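PDB 3UPP: penicillin-binding protein A from Mycobacterium tuberculosis, which catalyses the transpeptidation that cross-links cell-wall peptidoglycan and is acylated by beta-lactam antibiotics such as ceftriaxone. Local coordinates for the CEFOTAXIME, C3' cleaved, open, bound form site. Numbering follows the deposited sequence.

The CEFOTAXIME, C3' cleaved, open, bound form site. Residues 192-193, 196, 232, 251-252, 254, 308, 310, 395-398, 400, 441-442. With CEF (CEFOTAXIME, C3' cleaved, open, bound form), chain B.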
ATOM      1  N   GLY A 192      -1.566 -13.650  -2.858  1.00 46.30           N
ATOM      2  CA  GLY A 192      -0.775 -14.868  -2.815  1.00 47.67           C
ATOM      3  C   GLY A 192      -0.432 -15.274  -1.390  1.00 48.75           C
ATOM      4  O   GLY A 192      -1.269 -15.199  -0.481  1.00 48.84           O
ATOM      5  N   SER A 193       0.814 -15.677  -1.192  1.00 49.83           N
ATOM      6  CA  SER A 193       1.251 -16.269   0.070  1.00 50.85           C
ATOM      7  C   SER A 193       1.182 -15.331   1.249  1.00 50.04           C
ATOM      8  O   SER A 193       1.100 -15.799   2.382  1.00 50.86           O
ATOM      9  CB  SER A 193       2.665 -16.850  -0.048  1.00 52.12           C
ATOM     10  OG  SER A 193       2.638 -18.133  -0.644  1.00 56.23           O
ATOM     11  N   LYS A 196      -1.522 -16.104   3.723  1.00 45.23           N
ATOM     12  CA  LYS A 196      -1.261 -17.109   4.745  1.00 44.76           C
ATOM     13  C   LYS A 196      -1.210 -16.468   6.141  1.00 44.57           C
ATOM     14  O   LYS A 196      -1.411 -17.142   7.141  1.00 44.36           O
ATOM     15  CB  LYS A 196       0.022 -17.868   4.434  1.00 44.87           C
ATOM     16  CG  LYS A 196      -0.039 -18.677   3.141  1.00 44.13           C
ATOM     17  CD  LYS A 196       1.324 -19.236   2.819  1.00 42.74           C
ATOM     18  CE  LYS A 196       1.248 -20.306   1.741  1.00 44.34           C
ATOM     19  NZ  LYS A 196       2.604 -20.535   1.140  1.00 45.66           N
ATOM     20  N   TYR A 232       5.676 -25.189  -4.298  1.00 65.74           N
ATOM     21  CA  TYR A 232       6.735 -24.833  -5.226  1.00 67.10           C
ATOM     22  C   TYR A 232       7.979 -25.729  -5.011  1.00 67.39           C
ATOM     23  O   TYR A 232       8.399 -25.960  -3.872  1.00 67.11           O
ATOM     24  CB  TYR A 232       7.084 -23.341  -5.080  1.00 67.97           C
ATOM     25  CG  TYR A 232       8.417 -23.036  -4.405  1.00 69.81           C
ATOM     26  CD1 TYR A 232       9.483 -22.488  -5.137  1.00 71.35           C
ATOM     27  CD2 TYR A 232       8.618 -23.300  -3.037  1.00 70.95           C
ATOM     28  CE1 TYR A 232      10.712 -22.206  -4.525  1.00 72.39           C
ATOM     29  CE2 TYR A 232       9.846 -23.029  -2.413  1.00 72.18           C
ATOM     30  CZ  TYR A 232      10.885 -22.479  -3.162  1.00 72.27           C
ATOM     31  OH  TYR A 232      12.091 -22.211  -2.546  1.00 72.56           O
ATOM     32  N   LYS A 251       8.518 -21.529   5.587  1.00 51.75           N
ATOM     33  CA  LYS A 251       8.880 -22.027   4.269  1.00 52.92           C
ATOM     34  C   LYS A 251       7.833 -21.637   3.217  1.00 52.85           C
ATOM     35  O   LYS A 251       8.098 -21.718   2.017  1.00 53.27           O
ATOM     36  CB  LYS A 251       9.097 -23.543   4.292  1.00 53.50           C
ATOM     37  CG  LYS A 251      10.372 -23.973   5.028  1.00 55.21           C
ATOM     38  CD  LYS A 251      10.877 -25.339   4.578  1.00 57.80           C
ATOM     39  CE  LYS A 251      10.507 -26.412   5.589  1.00 60.37           C
ATOM     40  NZ  LYS A 251      11.455 -27.555   5.611  1.00 59.46           N
ATOM     41  N   SER A 252       6.652 -21.223   3.682  1.00 52.40           N
ATOM     42  CA  SER A 252       5.535 -20.857   2.822  1.00 52.05           C
ATOM     43  C   SER A 252       5.148 -22.048   1.951  1.00 52.02           C
ATOM     44  O   SER A 252       5.188 -21.984   0.719  1.00 52.36           O
ATOM     45  CB  SER A 252       5.878 -19.619   1.976  1.00 52.35           C
ATOM     46  OG  SER A 252       4.707 -18.942   1.545  1.00 53.15           O
ATOM     47  N   ASN A 254       2.556 -24.376   0.342  1.00 50.38           N
ATOM     48  CA  ASN A 254       1.181 -24.263  -0.127  1.00 49.46           C
ATOM     49  C   ASN A 254       0.195 -25.270   0.439  1.00 48.85           C
ATOM     50  O   ASN A 254      -0.821 -24.879   0.996  1.00 48.70           O
ATOM     51  CB  ASN A 254       1.131 -24.318  -1.650  1.00 49.51           C
ATOM     52  CG  ASN A 254       1.730 -23.094  -2.295  1.00 50.32           C
ATOM     53  OD1 ASN A 254       1.897 -22.036  -1.661  1.00 49.78           O
ATOM     54  ND2 ASN A 254       2.044 -23.219  -3.577  1.00 50.27           N
ATOM     55  N   ILE A 308      -4.435 -19.802   0.342  1.00 45.79           N
ATOM     56  CA  ILE A 308      -3.108 -19.438  -0.160  1.00 46.45           C
ATOM     57  C   ILE A 308      -3.125 -18.115  -0.982  1.00 46.71           C
ATOM     58  O   ILE A 308      -2.170 -17.794  -1.689  1.00 46.94           O
ATOM     59  CB  ILE A 308      -2.429 -20.623  -0.933  1.00 46.74           C
ATOM     60  CG1 ILE A 308      -3.213 -20.979  -2.207  1.00 48.02           C
ATOM     61  CG2 ILE A 308      -2.303 -21.853  -0.043  1.00 45.78           C
ATOM     62  CD1 ILE A 308      -2.466 -21.916  -3.156  1.00 48.26           C
ATOM     63  N   GLN A 310      -5.348 -16.900  -3.427  1.00 47.41           N
ATOM     64  CA  GLN A 310      -5.731 -16.894  -4.829  1.00 48.03           C
ATOM     65  C   GLN A 310      -7.257 -16.857  -4.971  1.00 48.59           C
ATOM     66  O   GLN A 310      -7.934 -16.144  -4.220  1.00 48.33           O
ATOM     67  CB  GLN A 310      -5.120 -18.081  -5.594  1.00 48.50           C
ATOM     68  CG  GLN A 310      -3.583 -18.094  -5.665  1.00 49.37           C
ATOM     69  CD  GLN A 310      -2.974 -16.893  -6.412  1.00 52.32           C
ATOM     70  OE1 GLN A 310      -1.857 -16.469  -6.102  1.00 52.88           O
ATOM     71  NE2 GLN A 310      -3.708 -16.341  -7.387  1.00 51.31           N
ATOM     72  N   LYS A 395       6.369 -11.403   5.613  1.00 48.32           N
ATOM     73  CA  LYS A 395       5.868 -12.512   4.841  1.00 48.24           C
ATOM     74  C   LYS A 395       5.972 -12.116   3.380  1.00 48.30           C
ATOM     75  O   LYS A 395       5.583 -11.000   2.997  1.00 48.61           O
ATOM     76  CB  LYS A 395       4.427 -12.848   5.223  1.00 47.66           C
ATOM     77  CG  LYS A 395       3.868 -14.100   4.548  1.00 48.29           C
ATOM     78  CD  LYS A 395       4.655 -15.362   4.906  1.00 48.84           C
ATOM     79  CE  LYS A 395       4.205 -16.550   4.079  1.00 49.52           C
ATOM     80  NZ  LYS A 395       4.922 -16.603   2.777  1.00 51.09           N
ATOM     81  N   THR A 396       6.528 -13.021   2.579  1.00 48.40           N
ATOM     82  CA  THR A 396       6.590 -12.856   1.141  1.00 48.36           C
ATOM     83  C   THR A 396       5.417 -13.569   0.497  1.00 48.13           C
ATOM     84  O   THR A 396       4.697 -14.328   1.134  1.00 47.77           O
ATOM     85  CB  THR A 396       7.907 -13.406   0.528  1.00 49.29           C
ATOM     86  OG1 THR A 396       8.126 -14.742   0.998  1.00 50.97           O
ATOM     87  CG2 THR A 396       9.111 -12.520   0.881  1.00 48.13           C
ATOM     88  N   GLY A 397       5.226 -13.285  -0.779  1.00 48.52           N
ATOM     89  CA  GLY A 397       4.174 -13.870  -1.558  1.00 48.69           C
ATOM     90  C   GLY A 397       4.483 -13.636  -3.017  1.00 49.68           C
ATOM     91  O   GLY A 397       5.053 -12.606  -3.421  1.00 49.33           O
ATOM     92  N   THR A 398       4.138 -14.627  -3.811  1.00 50.47           N
ATOM     93  CA  THR A 398       4.208 -14.497  -5.234  1.00 51.86           C
ATOM     94  C   THR A 398       2.921 -15.077  -5.793  1.00 51.82           C
ATOM     95  O   THR A 398       2.630 -16.264  -5.625  1.00 52.53           O
ATOM     96  CB  THR A 398       5.562 -15.049  -5.830  1.00 52.85           C
ATOM     97  OG1 THR A 398       5.384 -15.488  -7.183  1.00 55.31           O
ATOM     98  CG2 THR A 398       6.140 -16.171  -4.986  1.00 54.08           C
ATOM     99  N   GLU A 400      -0.178 -15.592  -8.650  1.00 53.89           N
ATOM    100  CA  GLU A 400      -0.690 -15.775 -10.005  1.00 56.34           C
ATOM    101  C   GLU A 400      -1.902 -14.877 -10.246  1.00 56.88           C
ATOM    102  O   GLU A 400      -2.611 -14.514  -9.304  1.00 55.97           O
ATOM    103  CB  GLU A 400      -1.113 -17.227 -10.226  1.00 56.61           C
ATOM    104  CG  GLU A 400       0.020 -18.202 -10.473  1.00 58.43           C
ATOM    105  CD  GLU A 400      -0.469 -19.645 -10.646  1.00 59.59           C
ATOM    106  OE1 GLU A 400      -1.710 -19.893 -10.604  1.00 61.19           O
ATOM    107  OE2 GLU A 400       0.399 -20.530 -10.821  1.00 61.60           O
ATOM    108  N   THR A 441       9.645 -13.862  -7.821  1.00 59.50           N
ATOM    109  CA  THR A 441       9.111 -14.206  -6.506  1.00 57.95           C
ATOM    110  C   THR A 441       9.205 -12.986  -5.595  1.00 57.14           C
ATOM    111  O   THR A 441      10.048 -12.116  -5.804  1.00 57.60           O
ATOM    112  CB  THR A 441       9.858 -15.372  -5.807  1.00 58.18           C
ATOM    113  OG1 THR A 441      11.124 -14.910  -5.327  1.00 58.90           O
ATOM    114  CG2 THR A 441      10.040 -16.582  -6.712  1.00 58.57           C
ATOM    115  N   GLY A 442       8.347 -12.933  -4.576  1.00 55.97           N
ATOM    116  CA  GLY A 442       8.357 -11.837  -3.614  1.00 54.79           C
ATOM    117  C   GLY A 442       9.682 -11.653  -2.904  1.00 54.86           C
ATOM    118  O   GLY A 442      10.072 -10.522  -2.596  1.00 54.73           O
TER
HETATM  119  S1  CEF B 800       5.693 -20.811  -2.839  1.00 63.04           S
HETATM  120  C1  CEF B 800       7.093 -20.622  -1.691  1.00 63.19           C
HETATM  121  C2  CEF B 800       7.517 -19.295  -1.601  1.00 64.50           C
HETATM  122  C3  CEF B 800       8.879 -19.104  -1.373  1.00 64.81           C
HETATM  123  C4  CEF B 800       6.646 -18.184  -1.704  1.00 64.96           C
HETATM  124  C5  CEF B 800       7.001 -16.926  -1.201  1.00 66.31           C
HETATM  125  O1  CEF B 800       7.320 -16.769   0.049  1.00 66.81           O
HETATM  126  O2  CEF B 800       7.108 -15.904  -1.996  1.00 66.38           O
HETATM  127  N1  CEF B 800       5.335 -18.280  -1.925  1.00 63.78           N
HETATM  128  C6  CEF B 800       4.637 -19.554  -2.055  1.00 64.27           C
HETATM  129  C7  CEF B 800       3.292 -19.360  -2.738  1.00 65.32           C
HETATM  130  C8  CEF B 800       2.474 -18.298  -2.005  1.00 63.24           C
HETATM  131  O3  CEF B 800       1.647 -17.622  -2.622  1.00 66.48           O
HETATM  132  N2  CEF B 800       3.363 -19.012  -4.167  1.00 68.40           N
HETATM  133  C9  CEF B 800       2.988 -19.912  -5.090  1.00 71.70           C
HETATM  134  O4  CEF B 800       2.614 -21.050  -4.822  1.00 71.75           O
HETATM  135  C10 CEF B 800       3.043 -19.429  -6.544  1.00 73.94           C
HETATM  136  N3  CEF B 800       1.900 -19.262  -7.250  1.00 74.28           N
HETATM  137  O5  CEF B 800       0.466 -19.611  -6.545  1.00 76.42           O
HETATM  138  C11 CEF B 800       0.123 -18.731  -5.450  1.00 77.82           C
HETATM  139  C12 CEF B 800       4.220 -19.163  -7.098  1.00 74.96           C
HETATM  140  C13 CEF B 800       4.345 -18.908  -8.405  1.00 75.25           C
HETATM  141  S2  CEF B 800       5.964 -18.642  -8.642  1.00 77.34           S
HETATM  142  C14 CEF B 800       6.429 -18.861  -7.124  1.00 75.39           C
HETATM  143  N4  CEF B 800       7.683 -18.775  -6.692  1.00 75.79           N
HETATM  144  N5  CEF B 800       5.364 -19.146  -6.375  1.00 75.13           N
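Ceftriaxone is held as an acyl-enzyme, modelled as CEF, the ring-opened remnant that has lost its C3' leaving group, in the penicillin-binding cleft of the transpeptidase: OG of Ser193, the nucleophile of the SXXK motif, is joined at 1.4 Å to CEF C8, the carbonyl carbon of the opened beta-lactam. The backbone N of Ser193 lies near the ester carbonyl oxygen CEF O3, but its N-H points elsewhere and makes no hydrogen bond as modelled. Asn254 reads the acylamino side chain, its ND2 donating to the amide oxygen CEF O4 (2.6 Å) almost straight, at 163°, and in its own amide plane. On the opposite side, CEF N2 of that amide gives a weak bond to the carbonyl of Thr398. The Thr398 methyl CG2 packs on aminothiazole CEF C14 (3.4 Å), and CD2 of Tyr232 touches CEF C1 of the dihydrothiazine ring (3.4 Å). The carboxylate lies beside Thr396, and CEF O1 forms a long salt bridge with Lys395 NZ (3.6 Å).

Behind the ester, the extended Lys196 brings NZ to Ser193 OG (3.0 Å), Ser252 OG (2.7 Å) and, in the carbonyl plane, Asn254 OD1. This last bond fixes the amide flip that turns ND2 to the drug. Ser252 OG, anti to its backbone N (chi1 -157°), also accepts from Lys395 NZ (2.7 Å); both amines, if charged, would be expected to polarise it. SXXK spans 3-10 helix 192-195 and helix 196-205, SXN leads into helix 254-264, and KTGT (395-398) lies in strand 393-399 along the cleft.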